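Local coordinates for rhamnosidase B (Bacillus sp., PDB 2OKX), which hydrolyses terminal alpha-L-rhamnose residues from rhamnosides, as a glycoside hydrolase of family 78, at residues D155-A160 and R487-E492; Y640-G645 and G882-R887. All coordinates share one frame; numbering follows the deposited sequence.

Interaction 1 of 2, residues D155-A160 and R487-E492; sequences DARELA and RYICRE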
ATOM      1  N   ASP A 155      25.201  -7.326  -2.065  1.00 26.63           N
ATOM      2  CA  ASP A 155      26.339  -7.983  -2.695  1.00 26.83           C
ATOM      3  C   ASP A 155      26.749  -9.104  -1.748  1.00 27.67           C
ATOM      4  O   ASP A 155      27.436  -8.876  -0.747  1.00 27.43           O
ATOM      5  CB  ASP A 155      27.489  -6.995  -2.893  1.00 28.13           C
ATOM      6  CG  ASP A 155      28.631  -7.591  -3.689  1.00 29.92           C
ATOM      7  OD1 ASP A 155      29.386  -6.817  -4.319  1.00 32.33           O
ATOM      8  OD2 ASP A 155      28.778  -8.831  -3.679  1.00 29.08           O
ATOM      9  N   ALA A 156      26.307 -10.316  -2.071  1.00 26.44           N
ATOM     10  CA  ALA A 156      26.570 -11.491  -1.252  1.00 26.99           C
ATOM     11  C   ALA A 156      28.048 -11.819  -1.063  1.00 26.62           C
ATOM     12  O   ALA A 156      28.409 -12.568  -0.158  1.00 27.09           O
ATOM     13  CB  ALA A 156      25.834 -12.696  -1.834  1.00 26.59           C
ATOM     14  N   ARG A 157      28.905 -11.267  -1.910  1.00 27.92           N
ATOM     15  CA  ARG A 157      30.337 -11.519  -1.782  1.00 29.09           C
ATOM     16  C   ARG A 157      30.891 -10.932  -0.481  1.00 30.43           C
ATOM     17  O   ARG A 157      31.940 -11.357   0.003  1.00 30.80           O
ATOM     18  CB  ARG A 157      31.082 -10.937  -2.982  1.00 28.38           C
ATOM     19  CG  ARG A 157      30.764 -11.653  -4.278  1.00 27.21           C
ATOM     20  CD  ARG A 157      31.349 -10.930  -5.468  1.00 27.35           C
ATOM     21  NE  ARG A 157      30.830  -9.572  -5.594  1.00 26.93           N
ATOM     22  CZ  ARG A 157      31.080  -8.778  -6.630  1.00 27.86           C
ATOM     23  NH1 ARG A 157      31.843  -9.209  -7.630  1.00 28.02           N
ATOM     24  NH2 ARG A 157      30.572  -7.553  -6.667  1.00 27.78           N
ATOM     25  N   GLU A 158      30.175  -9.967   0.090  1.00 29.68           N
ATOM     26  CA  GLU A 158      30.600  -9.327   1.333  1.00 30.56           C
ATOM     27  C   GLU A 158      29.688  -9.702   2.493  1.00 30.76           C
ATOM     28  O   GLU A 158      29.807  -9.154   3.590  1.00 31.03           O
ATOM     29  CB  GLU A 158      30.596  -7.806   1.170  1.00 31.04           C
ATOM     30  CG  GLU A 158      31.358  -7.322  -0.042  1.00 29.66           C
ATOM     31  CD  GLU A 158      31.277  -5.822  -0.218  1.00 30.21           C
ATOM     32  OE1 GLU A 158      31.716  -5.333  -1.277  1.00 32.01           O
ATOM     33  OE2 GLU A 158      30.779  -5.132   0.699  1.00 33.12           O
ATOM     34  N   LEU A 159      28.779 -10.641   2.247  1.00 31.07           N
ATOM     35  CA  LEU A 159      27.832 -11.075   3.267  1.00 31.08           C
ATOM     36  C   LEU A 159      28.216 -12.404   3.911  1.00 30.90           C
ATOM     37  O   LEU A 159      28.524 -13.375   3.221  1.00 29.52           O
ATOM     38  CB  LEU A 159      26.426 -11.181   2.651  1.00 32.07           C
ATOM     39  CG  LEU A 159      25.231 -11.664   3.483  1.00 32.85           C
ATOM     40  CD1 LEU A 159      25.255 -13.165   3.627  1.00 35.53           C
ATOM     41  CD2 LEU A 159      25.250 -11.001   4.836  1.00 34.95           C
ATOM     42  N   ALA A 160      28.198 -12.431   5.242  1.00 30.89           N
ATOM     43  CA  ALA A 160      28.504 -13.643   5.996  1.00 32.70           C
ATOM     44  C   ALA A 160      27.193 -14.432   6.075  1.00 32.99           C
ATOM     45  O   ALA A 160      26.389 -14.230   6.984  1.00 32.46           O
ATOM     46  CB  ALA A 160      28.997 -13.279   7.397  1.00 29.55           C
ATOM     47  N   ARG A 487      18.346  -6.018  -6.129  1.00 22.07           N
ATOM     48  CA  ARG A 487      19.447  -6.552  -6.908  1.00 21.82           C
ATOM     49  C   ARG A 487      20.260  -7.387  -5.943  1.00 22.48           C
ATOM     50  O   ARG A 487      20.544  -6.958  -4.823  1.00 22.38           O
ATOM     51  CB  ARG A 487      20.332  -5.451  -7.496  1.00 22.37           C
ATOM     52  CG  ARG A 487      21.691  -5.986  -7.982  1.00 21.71           C
ATOM     53  CD  ARG A 487      22.394  -5.008  -8.897  1.00 22.19           C
ATOM     54  NE  ARG A 487      21.702  -4.877 -10.172  1.00 21.70           N
ATOM     55  CZ  ARG A 487      22.078  -4.057 -11.146  1.00 25.63           C
ATOM     56  NH1 ARG A 487      23.149  -3.288 -10.990  1.00 25.41           N
ATOM     57  NH2 ARG A 487      21.387  -4.008 -12.278  1.00 23.71           N
ATOM     58  N   TYR A 488      20.620  -8.581  -6.382  1.00 22.67           N
ATOM     59  CA  TYR A 488      21.404  -9.500  -5.576  1.00 21.27           C
ATOM     60  C   TYR A 488      22.625  -9.867  -6.406  1.00 20.66           C
ATOM     61  O   TYR A 488      22.496 -10.298  -7.554  1.00 19.68           O
ATOM     62  CB  TYR A 488      20.584 -10.758  -5.278  1.00 21.49           C
ATOM     63  CG  TYR A 488      21.321 -11.818  -4.492  1.00 21.22           C
ATOM     64  CD1 TYR A 488      21.269 -11.845  -3.098  1.00 20.79           C
ATOM     65  CD2 TYR A 488      22.070 -12.797  -5.145  1.00 22.57           C
ATOM     66  CE1 TYR A 488      21.941 -12.828  -2.374  1.00 21.07           C
ATOM     67  CE2 TYR A 488      22.749 -13.783  -4.432  1.00 20.00           C
ATOM     68  CZ  TYR A 488      22.679 -13.792  -3.051  1.00 22.30           C
ATOM     69  OH  TYR A 488      23.346 -14.770  -2.350  1.00 22.19           O
ATOM     70  N   ILE A 489      23.806  -9.667  -5.834  1.00 21.75           N
ATOM     71  CA  ILE A 489      25.051  -9.988  -6.519  1.00 22.48           C
ATOM     72  C   ILE A 489      25.578 -11.261  -5.869  1.00 22.86           C
ATOM     73  O   ILE A 489      25.805 -11.311  -4.661  1.00 24.17           O
ATOM     74  CB  ILE A 489      26.074  -8.847  -6.379  1.00 24.17           C
ATOM     75  CG1 ILE A 489      25.437  -7.533  -6.840  1.00 25.44           C
ATOM     76  CG2 ILE A 489      27.302  -9.143  -7.231  1.00 23.91           C
ATOM     77  CD1 ILE A 489      26.240  -6.297  -6.500  1.00 30.37           C
ATOM     78  N   CYS A 490      25.767 -12.283  -6.691  1.00 24.69           N
ATOM     79  CA  CYS A 490      26.199 -13.600  -6.236  1.00 26.54           C
ATOM     80  C   CYS A 490      27.607 -13.812  -5.712  1.00 28.13           C
ATOM     81  O   CYS A 490      28.568 -13.213  -6.189  1.00 29.84           O
ATOM     82  CB  CYS A 490      25.984 -14.613  -7.355  1.00 25.54           C
ATOM     83  SG  CYS A 490      24.267 -14.793  -7.850  1.00 23.92           S
ATOM     84  N   ARG A 491      27.703 -14.687  -4.718  1.00 29.06           N
ATOM     85  CA  ARG A 491      28.988 -15.080  -4.171  1.00 29.76           C
ATOM     86  C   ARG A 491      29.209 -16.334  -5.013  1.00 30.37           C
ATOM     87  O   ARG A 491      28.335 -16.705  -5.797  1.00 28.48           O
ATOM     88  CB  ARG A 491      28.886 -15.444  -2.687  1.00 30.04           C
ATOM     89  CG  ARG A 491      28.042 -16.675  -2.380  1.00 31.72           C
ATOM     90  CD  ARG A 491      28.334 -17.182  -0.974  1.00 35.02           C
ATOM     91  NE  ARG A 491      28.045 -16.160   0.028  1.00 38.38           N
ATOM     92  CZ  ARG A 491      26.839 -15.942   0.543  1.00 38.86           C
ATOM     93  NH1 ARG A 491      25.807 -16.685   0.159  1.00 36.62           N
ATOM     94  NH2 ARG A 491      26.661 -14.965   1.424  1.00 37.12           N
ATOM     95  N   GLU A 492      30.349 -16.993  -4.860  1.00 29.43           N
ATOM     96  CA  GLU A 492      30.618 -18.182  -5.656  1.00 29.44           C
ATOM     97  C   GLU A 492      29.840 -19.413  -5.185  1.00 28.15           C
ATOM     98  O   GLU A 492      29.753 -19.678  -3.990  1.00 29.44           O
ATOM     99  CB  GLU A 492      32.118 -18.486  -5.630  1.00 29.94           C
ATOM    100  CG  GLU A 492      32.552 -19.610  -6.549  1.00 30.94           C
ATOM    101  CD  GLU A 492      32.326 -19.289  -8.010  1.00 31.22           C
ATOM    102  OE1 GLU A 492      32.634 -18.154  -8.431  1.00 32.93           O
ATOM    103  OE2 GLU A 492      31.852 -20.177  -8.745  1.00 34.16           O
TER
HETATM  104  O   HOH W   1      30.589 -14.640   0.825  1.00 43.21           O
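Asp155 pairs with Ile489 in a parallel beta bridge, and both side chains lie on one face of the sheet. Asp155 OD2 comes within 3.8 Å of Ile489 CB. Next, the N-H of Ala156 bonds to Ile489 O (2.8 Å), and the chain turns into a short 3-10 segment. Ala156 CB sits 3.6 Å from Tyr488 CZ; the Tyr488 hydroxyl bonds to Gln495. Arg157 grips the Asp155 carboxylate side-on: NE meets the syn lone pair of OD2, and NH2 meets OD1 at 2.7 Å. OD2 also accepts from Arg157 N, closing an Asx turn. The bend at chi3 (-60°) turns NE back to the carboxylate. Ile489 CG2 lies over one face of the Arg157 guanidinium, toward its rim, 3.7 Å from Arg157 NH2. At Leu159, O receives Arg491 NH2 at 3.0 Å, from above the carbonyl plane. Water 1 donates to Ala156 O and accepts from Arg491 NE. Arg491 thus holds the turn at its first residue through water, and directly at Leu159, just past it. The contact joins the N-terminal region to the concanavalin-like domain. The direct bonds across run to backbone carbonyls, while the ion pair stays within 155-160 and probably eases burial of the carboxylate.

Interaction 2 of 2, residues Y640-G645 and G882-R887; sequences YAAHTG and GADGWR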
ATOM      1  N   TYR A 640     -18.620  -2.143  13.225  1.00 20.16           N
ATOM      2  CA  TYR A 640     -17.851  -3.123  13.980  1.00 20.90           C
ATOM      3  C   TYR A 640     -18.547  -3.421  15.304  1.00 21.72           C
ATOM      4  O   TYR A 640     -18.642  -4.574  15.723  1.00 20.64           O
ATOM      5  CB  TYR A 640     -16.439  -2.601  14.265  1.00 19.48           C
ATOM      6  CG  TYR A 640     -15.658  -3.490  15.203  1.00 20.32           C
ATOM      7  CD1 TYR A 640     -15.020  -4.643  14.743  1.00 20.26           C
ATOM      8  CD2 TYR A 640     -15.586  -3.197  16.566  1.00 23.37           C
ATOM      9  CE1 TYR A 640     -14.330  -5.482  15.619  1.00 20.89           C
ATOM     10  CE2 TYR A 640     -14.902  -4.029  17.451  1.00 21.64           C
ATOM     11  CZ  TYR A 640     -14.275  -5.166  16.972  1.00 23.69           C
ATOM     12  OH  TYR A 640     -13.588  -5.972  17.848  1.00 24.62           O
ATOM     13  N   ALA A 641     -19.016  -2.369  15.966  1.00 22.18           N
ATOM     14  CA  ALA A 641     -19.703  -2.520  17.243  1.00 22.79           C
ATOM     15  C   ALA A 641     -20.975  -3.347  17.076  1.00 21.73           C
ATOM     16  O   ALA A 641     -21.302  -4.179  17.926  1.00 23.27           O
ATOM     17  CB  ALA A 641     -20.043  -1.144  17.818  1.00 22.09           C
ATOM     18  N   ALA A 642     -21.692  -3.121  15.978  1.00 20.16           N
ATOM     19  CA  ALA A 642     -22.926  -3.857  15.716  1.00 21.54           C
ATOM     20  C   ALA A 642     -22.647  -5.302  15.301  1.00 21.09           C
ATOM     21  O   ALA A 642     -23.386  -6.219  15.665  1.00 21.77           O
ATOM     22  CB  ALA A 642     -23.737  -3.149  14.634  1.00 20.82           C
ATOM     23  N   HIS A 643     -21.570  -5.496  14.545  1.00 21.07           N
ATOM     24  CA  HIS A 643     -21.187  -6.821  14.070  1.00 20.17           C
ATOM     25  C   HIS A 643     -20.839  -7.744  15.226  1.00 21.05           C
ATOM     26  O   HIS A 643     -21.331  -8.874  15.312  1.00 20.05           O
ATOM     27  CB  HIS A 643     -19.973  -6.710  13.140  1.00 18.65           C
ATOM     28  CG  HIS A 643     -19.477  -8.028  12.634  1.00 19.59           C
ATOM     29  ND1 HIS A 643     -20.144  -8.757  11.673  1.00 17.85           N
ATOM     30  CD2 HIS A 643     -18.379  -8.751  12.960  1.00 17.62           C
ATOM     31  CE1 HIS A 643     -19.478  -9.872  11.429  1.00 17.74           C
ATOM     32  NE2 HIS A 643     -18.404  -9.894  12.196  1.00 17.71           N
ATOM     33  N   THR A 644     -19.985  -7.250  16.116  1.00 21.01           N
ATOM     34  CA  THR A 644     -19.526  -8.024  17.257  1.00 22.48           C
ATOM     35  C   THR A 644     -20.413  -7.920  18.488  1.00 23.96           C
ATOM     36  O   THR A 644     -20.404  -8.812  19.333  1.00 24.71           O
ATOM     37  CB  THR A 644     -18.114  -7.580  17.681  1.00 23.30           C
ATOM     38  OG1 THR A 644     -18.163  -6.217  18.122  1.00 23.87           O
ATOM     39  CG2 THR A 644     -17.142  -7.696  16.515  1.00 21.80           C
ATOM     40  N   GLY A 645     -21.166  -6.833  18.591  1.00 24.81           N
ATOM     41  CA  GLY A 645     -22.008  -6.630  19.754  1.00 26.24           C
ATOM     42  C   GLY A 645     -21.099  -6.299  20.924  1.00 27.27           C
ATOM     43  O   GLY A 645     -21.462  -6.496  22.082  1.00 25.68           O
ATOM     44  N   GLY A 882     -29.236  -9.567  11.812  1.00 21.50           N
ATOM     45  CA  GLY A 882     -30.538  -9.107  12.280  1.00 24.65           C
ATOM     46  C   GLY A 882     -30.557  -8.378  13.613  1.00 26.66           C
ATOM     47  O   GLY A 882     -31.539  -7.716  13.953  1.00 30.51           O
ATOM     48  N   ALA A 883     -29.486  -8.525  14.384  1.00 25.71           N
ATOM     49  CA  ALA A 883     -29.347  -7.867  15.680  1.00 25.33           C
ATOM     50  C   ALA A 883     -27.860  -7.819  15.948  1.00 24.35           C
ATOM     51  O   ALA A 883     -27.095  -8.564  15.335  1.00 22.77           O
ATOM     52  CB  ALA A 883     -30.048  -8.665  16.781  1.00 24.71           C
ATOM     53  N   ASP A 884     -27.442  -6.952  16.860  1.00 23.92           N
ATOM     54  CA  ASP A 884     -26.028  -6.847  17.171  1.00 24.80           C
ATOM     55  C   ASP A 884     -25.459  -8.203  17.563  1.00 23.23           C
ATOM     56  O   ASP A 884     -26.123  -9.006  18.227  1.00 21.90           O
ATOM     57  CB  ASP A 884     -25.801  -5.830  18.293  1.00 26.28           C
ATOM     58  CG  ASP A 884     -26.102  -4.409  17.857  1.00 27.63           C
ATOM     59  OD1 ASP A 884     -25.907  -3.484  18.671  1.00 30.83           O
ATOM     60  OD2 ASP A 884     -26.535  -4.215  16.701  1.00 29.43           O
ATOM     61  N   GLY A 885     -24.227  -8.455  17.131  1.00 20.78           N
ATOM     62  CA  GLY A 885     -23.571  -9.711  17.435  1.00 21.11           C
ATOM     63  C   GLY A 885     -24.201 -10.905  16.737  1.00 20.33           C
ATOM     64  O   GLY A 885     -23.951 -12.044  17.110  1.00 21.06           O
ATOM     65  N   TRP A 886     -25.016 -10.644  15.722  1.00 20.41           N
ATOM     66  CA  TRP A 886     -25.688 -11.704  14.978  1.00 20.72           C
ATOM     67  C   TRP A 886     -26.538 -12.612  15.865  1.00 22.50           C
ATOM     68  O   TRP A 886     -26.658 -13.809  15.601  1.00 22.13           O
ATOM     69  CB  TRP A 886     -24.670 -12.548  14.198  1.00 20.16           C
ATOM     70  CG  TRP A 886     -23.960 -11.779  13.124  1.00 19.20           C
ATOM     71  CD1 TRP A 886     -23.007 -10.818  13.299  1.00 20.92           C
ATOM     72  CD2 TRP A 886     -24.182 -11.868  11.706  1.00 20.47           C
ATOM     73  NE1 TRP A 886     -22.624 -10.300  12.085  1.00 20.51           N
ATOM     74  CE2 TRP A 886     -23.328 -10.928  11.089  1.00 20.61           C
ATOM     75  CE3 TRP A 886     -25.021 -12.651  10.900  1.00 20.59           C
ATOM     76  CZ2 TRP A 886     -23.285 -10.746   9.698  1.00 20.22           C
ATOM     77  CZ3 TRP A 886     -24.980 -12.471   9.514  1.00 20.16           C
ATOM     78  CH2 TRP A 886     -24.114 -11.524   8.930  1.00 21.15           C
ATOM     79  N   ARG A 887     -27.132 -12.045  16.914  1.00 21.60           N
ATOM     80  CA  ARG A 887     -27.984 -12.826  17.808  1.00 24.93           C
ATOM     81  C   ARG A 887     -29.213 -13.299  17.033  1.00 22.93           C
ATOM     82  O   ARG A 887     -29.846 -14.288  17.391  1.00 21.46           O
ATOM     83  CB  ARG A 887     -28.381 -11.997  19.034  1.00 27.08           C
ATOM     84  CG  ARG A 887     -27.215 -11.745  19.997  1.00 34.15           C
ATOM     85  CD  ARG A 887     -27.674 -11.000  21.251  1.00 41.54           C
ATOM     86  NE  ARG A 887     -26.586 -10.740  22.198  1.00 47.37           N
ATOM     87  CZ  ARG A 887     -25.643  -9.812  22.039  1.00 49.84           C
ATOM     88  NH1 ARG A 887     -24.702  -9.664  22.962  1.00 51.62           N
ATOM     89  NH2 ARG A 887     -25.640  -9.026  20.970  1.00 50.07           N
TER
HETATM   90  O   HOH W   2     -22.499  -8.317  23.824  1.00 45.45           O
HETATM   91  O   HOH W   3     -24.209  -6.594  22.684  1.00 54.12           O
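Ala642 O, near the C-terminal end of helix 627-644, accepts from Gly885 N at 2.8 Å. This is the direct backbone hydrogen bond of the contact, and it is fairly straight (161° at the hydrogen). Two CA-H...O contacts accompany it. Asp884 CA lies 3.1 Å from the same Ala642 O, and Gly885 CA lies 3.2 Å from His643 O. The late carbonyls of the helix therefore meet the 882-887 loop. Both Gly885 and Gly645 have positive phi. Gly645 is the first residue to leave helical backbone angles, and its N is 3.8 Å from Gly885 N.

Among the side chains, His643 and Trp886 meet obliquely. Trp886 NE1 is 2.9 Å from His643 ND1, and the imidazole nitrogen lies at the indole edge. The ring planes are nearly perpendicular, at 84°. With His643 CG anti to the backbone N (chi1 178°), the ring comes nearer the loop than CB. Asp884 OD2 rests 3.6 Å from Ala642 CB.

Water adds a third kind of link. Water 2 donates to Gly645 O at 2.7 Å and accepts from Arg887 NH1. Water 3 repeats this bridge, with a weak bond on the arginine side. Arg887 NH2 also turns back to Asp884 O in a weak bond within the loop.

The His643 ring stacks on Tyr588 of helix 577-590, and Trp886 touches Tyr589 of the same helix. Trp886 also rests on Val879 and Arg881 of strand 879-881. The contact thus fastens the end of a helix in the six-hairpin glycosidase domain to a loop of the C-terminal domain.

Overall arrangement
Interactions 1 and 2 lie on opposite sides of the chain's centre, with centres about 54 Å apart. They share no helix or strand, and interaction 1 closes before interaction 2 opens. Each joins regions of different sequence families. Interaction 1 is the more buried and adds a short parallel strand to the sheet containing 485-489. Its chemistry combines a beta bridge, a carboxylate-guanidinium pair and an arginine donating to a backbone carbonyl just past a 3-10 turn. Interaction 2 is partly buried and sets a helix end against an irregular loop. There one backbone hydrogen bond and two CA-H...O contacts meet the loop, beside an oblique histidine-tryptophan pair. Both use water between an arginine and a backbone carbonyl.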